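Local coordinates for protein retinol dehydratase (Spodoptera frugiperda, PDB 1FMJ) that converts retinol to anhydroretinol, a dehydration carried out by a member of the sulfotransferase family that binds adenosine-3'-5'-diphosphate, at residues L183-R188 and L246-Y251. Residues are numbered along the deposited sequence; the frame is centred on the assembly and turned at random.
With A3P (adenosine-3'-5'-diphosphate), chain G.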
loop_
_atom_site.group_PDB
_atom_site.type_symbol
_atom_site.label_atom_id
_atom_site.label_comp_id
_atom_site.label_asym_id
_atom_site.label_seq_id
_atom_site.Cartn_x
_atom_site.Cartn_y
_atom_site.Cartn_z
ATOM N N LEU A 183 -4.782 4.646 -6.373
ATOM C CA LEU A 183 -4.050 5.868 -6.082
ATOM C C LEU A 183 -2.601 5.801 -6.537
ATOM O O LEU A 183 -1.928 4.775 -6.369
ATOM C CB LEU A 183 -4.095 6.165 -4.584
ATOM C CG LEU A 183 -5.138 7.188 -4.112
ATOM C CD1 LEU A 183 -4.826 8.551 -4.712
ATOM C CD2 LEU A 183 -6.536 6.731 -4.508
ATOM N N ALA A 184 -2.146 6.904 -7.128
ATOM C CA ALA A 184 -0.776 7.060 -7.606
ATOM C C ALA A 184 -0.256 8.348 -6.981
ATOM O O ALA A 184 -1.030 9.243 -6.644
ATOM C CB ALA A 184 -0.732 7.157 -9.124
ATOM N N ARG A 185 1.054 8.437 -6.826
ATOM C CA ARG A 185 1.672 9.602 -6.210
ATOM C C ARG A 185 3.077 9.745 -6.779
ATOM O O ARG A 185 3.693 8.754 -7.165
ATOM C CB ARG A 185 1.743 9.381 -4.695
ATOM C CG ARG A 185 2.273 10.558 -3.883
ATOM C CD ARG A 185 2.427 10.167 -2.416
ATOM N NE ARG A 185 2.859 11.304 -1.606
ATOM C CZ ARG A 185 3.152 11.243 -0.311
ATOM N NH1 ARG A 185 3.065 10.090 0.352
ATOM N NH2 ARG A 185 3.530 12.349 0.322
ATOM N N ASP A 186 3.577 10.976 -6.836
ATOM C CA ASP A 186 4.924 11.238 -7.346
ATOM C C ASP A 186 5.827 10.176 -6.719
ATOM O O ASP A 186 5.864 10.046 -5.502
ATOM C CB ASP A 186 5.376 12.629 -6.901
ATOM C CG ASP A 186 6.686 13.056 -7.528
ATOM O OD1 ASP A 186 7.658 12.266 -7.532
ATOM O OD2 ASP A 186 6.734 14.200 -8.019
ATOM N N PRO A 187 6.571 9.418 -7.542
ATOM C CA PRO A 187 7.478 8.353 -7.096
ATOM C C PRO A 187 8.527 8.791 -6.070
ATOM O O PRO A 187 8.921 8.016 -5.192
ATOM C CB PRO A 187 8.145 7.884 -8.394
ATOM C CG PRO A 187 7.252 8.365 -9.471
ATOM C CD PRO A 187 6.738 9.669 -8.984
ATOM N N ARG A 188 8.992 10.024 -6.194
ATOM C CA ARG A 188 10.014 10.523 -5.286
ATOM C C ARG A 188 9.523 10.666 -3.848
ATOM O O ARG A 188 10.250 10.329 -2.912
ATOM C CB ARG A 188 10.583 11.828 -5.837
ATOM C CG ARG A 188 11.360 11.583 -7.127
ATOM C CD ARG A 188 11.567 12.844 -7.931
ATOM N NE ARG A 188 10.299 13.428 -8.333
ATOM C CZ ARG A 188 10.184 14.444 -9.176
ATOM N NH1 ARG A 188 11.269 14.990 -9.705
ATOM N NH2 ARG A 188 8.983 14.911 -9.488
ATOM N N LEU A 246 -6.714 8.027 -9.359
ATOM C CA LEU A 246 -6.567 9.333 -8.741
ATOM C C LEU A 246 -5.115 9.580 -8.364
ATOM O O LEU A 246 -4.326 8.643 -8.233
ATOM C CB LEU A 246 -7.434 9.434 -7.481
ATOM C CG LEU A 246 -8.941 9.214 -7.617
ATOM C CD1 LEU A 246 -9.586 9.313 -6.247
ATOM C CD2 LEU A 246 -9.534 10.259 -8.579
ATOM N N PHE A 247 -4.766 10.849 -8.191
ATOM C CA PHE A 247 -3.414 11.218 -7.802
ATOM C C PHE A 247 -3.445 11.826 -6.407
ATOM O O PHE A 247 -4.261 12.701 -6.120
ATOM C CB PHE A 247 -2.810 12.228 -8.782
ATOM C CG PHE A 247 -2.454 11.642 -10.118
ATOM C CD1 PHE A 247 -3.293 11.801 -11.209
ATOM C CD2 PHE A 247 -1.271 10.930 -10.284
ATOM C CE1 PHE A 247 -2.963 11.263 -12.449
ATOM C CE2 PHE A 247 -0.933 10.388 -11.519
ATOM C CZ PHE A 247 -1.780 10.556 -12.602
ATOM N N TYR A 248 -2.546 11.361 -5.547
ATOM C CA TYR A 248 -2.468 11.845 -4.175
ATOM C C TYR A 248 -2.366 13.369 -4.117
ATOM O O TYR A 248 -2.920 14.006 -3.226
ATOM C CB TYR A 248 -1.263 11.216 -3.485
ATOM C CG TYR A 248 -0.939 11.816 -2.137
ATOM C CD1 TYR A 248 -1.731 11.554 -1.018
ATOM C CD2 TYR A 248 0.158 12.653 -1.983
ATOM C CE1 TYR A 248 -1.426 12.115 0.226
ATOM C CE2 TYR A 248 0.468 13.214 -0.755
ATOM C CZ TYR A 248 -0.321 12.943 0.341
ATOM O OH TYR A 248 0.020 13.494 1.553
ATOM N N GLU A 249 -1.649 13.947 -5.066
ATOM C CA GLU A 249 -1.486 15.389 -5.103
ATOM C C GLU A 249 -2.830 16.118 -5.221
ATOM O O GLU A 249 -3.044 17.146 -4.571
ATOM C CB GLU A 249 -0.567 15.788 -6.261
ATOM C CG GLU A 249 0.910 15.419 -6.078
ATOM C CD GLU A 249 1.201 13.931 -6.214
ATOM O OE1 GLU A 249 0.404 13.213 -6.855
ATOM O OE2 GLU A 249 2.246 13.482 -5.697
ATOM N N ASP A 250 -3.737 15.589 -6.036
ATOM C CA ASP A 250 -5.033 16.228 -6.203
ATOM C C ASP A 250 -5.841 16.277 -4.912
ATOM O O ASP A 250 -6.673 17.164 -4.738
ATOM C CB ASP A 250 -5.829 15.550 -7.320
ATOM C CG ASP A 250 -5.225 15.814 -8.695
ATOM O OD1 ASP A 250 -4.751 16.950 -8.920
ATOM O OD2 ASP A 250 -5.230 14.904 -9.550
ATOM N N TYR A 251 -5.585 15.333 -4.010
ATOM C CA TYR A 251 -6.264 15.295 -2.715
ATOM C C TYR A 251 -5.893 16.551 -1.923
ATOM O O TYR A 251 -6.716 17.107 -1.197
ATOM C CB TYR A 251 -5.812 14.071 -1.904
ATOM C CG TYR A 251 -6.577 12.779 -2.138
ATOM C CD1 TYR A 251 -6.059 11.564 -1.690
ATOM C CD2 TYR A 251 -7.826 12.771 -2.765
ATOM C CE1 TYR A 251 -6.755 10.372 -1.856
ATOM C CE2 TYR A 251 -8.542 11.569 -2.936
ATOM C CZ TYR A 251 -7.994 10.377 -2.478
ATOM O OH TYR A 251 -8.669 9.193 -2.631
HETATM P P1 A3P G . 3.866 10.878 3.969
HETATM O O1P A3P G . 4.795 9.825 4.415
HETATM O O2P A3P G . 3.441 11.737 5.093
HETATM O O3P A3P G . 4.487 11.701 2.919
HETATM P P2 A3P G . -0.712 5.052 2.346
HETATM O O4P A3P G . -1.959 5.193 3.116
HETATM O O5P A3P G . -0.993 4.562 0.980
HETATM O O6P A3P G . 0.220 4.133 3.061
HETATM O "O5'" A3P G . -0.024 6.468 2.224
HETATM C "C5'" A3P G . 0.396 7.196 3.367
HETATM C "C4'" A3P G . 0.766 8.636 2.995
HETATM O "O4'" A3P G . -0.455 9.429 3.014
HETATM C "C3'" A3P G . 1.691 9.288 4.025
HETATM O "O3'" A3P G . 2.579 10.196 3.333
HETATM C "C2'" A3P G . 0.686 9.906 4.975
HETATM O "O2'" A3P G . 1.163 10.830 5.948
HETATM C "C1'" A3P G . -0.313 10.477 3.980
HETATM N N9 A3P G . -1.612 10.782 4.593
HETATM C C8 A3P G . -2.399 10.002 5.426
HETATM N N7 A3P G . -3.517 10.560 5.809
HETATM C C5 A3P G . -3.485 11.803 5.192
HETATM C C6 A3P G . -4.390 12.922 5.179
HETATM N N6 A3P G . -5.548 12.934 5.846
HETATM N N1 A3P G . -4.039 14.045 4.432
HETATM C C2 A3P G . -2.859 14.073 3.731
HETATM N N3 A3P G . -1.922 13.077 3.667
HETATM C C4 A3P G . -2.301 11.965 4.426
HETATM O O HOH W 1 3.399 13.550 -3.157
#
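Part of the nucleotide site of this sulfotransferase lies at the C-terminal ends of the parallel strands 179-184 and 243-247, where Arg185 and Tyr248 leave the sheet side by side toward adenosine-3'-5'-diphosphate. The strands pair through Ala184 N to Leu246 O (3.0 Å) and Tyr248 N to Ala184 O (2.8 Å). Leu183 CD1 packs on Leu246 CB on one face of the sheet. Ala184 CB meets the Phe247 ring on the other.

Arg185 is fully extended, with CG anti to the backbone N (chi1 -176°). Its guanidinium lies over one face of the Tyr248 ring, offset toward the rim and tilted 49° from it, with NE 3.0 Å from Tyr248 CD2. NH2 donates to nucleotide O3P at 2.8 Å, and NH1 to O3' at 3.0 Å. Tyr248 OH donates to adenine N3 (2.9 Å), which lies at the edge of the Tyr248 ring, in its plane. Arg185 NE reaches Glu249 OE2 through one water. The same OE2 accepts from Asp186 N at 3.1 Å, tying the turn after strand 179-184 to the residues that follow strand 243-247. Asp186 OD1 caps helix 187-200 by accepting from Arg188 N.

An alanine at Arg185 would probably leave the 3'-phosphate without this positive partner and uncover one face of Tyr248. An arginine on the 3'-phosphate and a tyrosine on adenine N3, each just past a parallel strand, form part of the sulfotransferase nucleotide pocket.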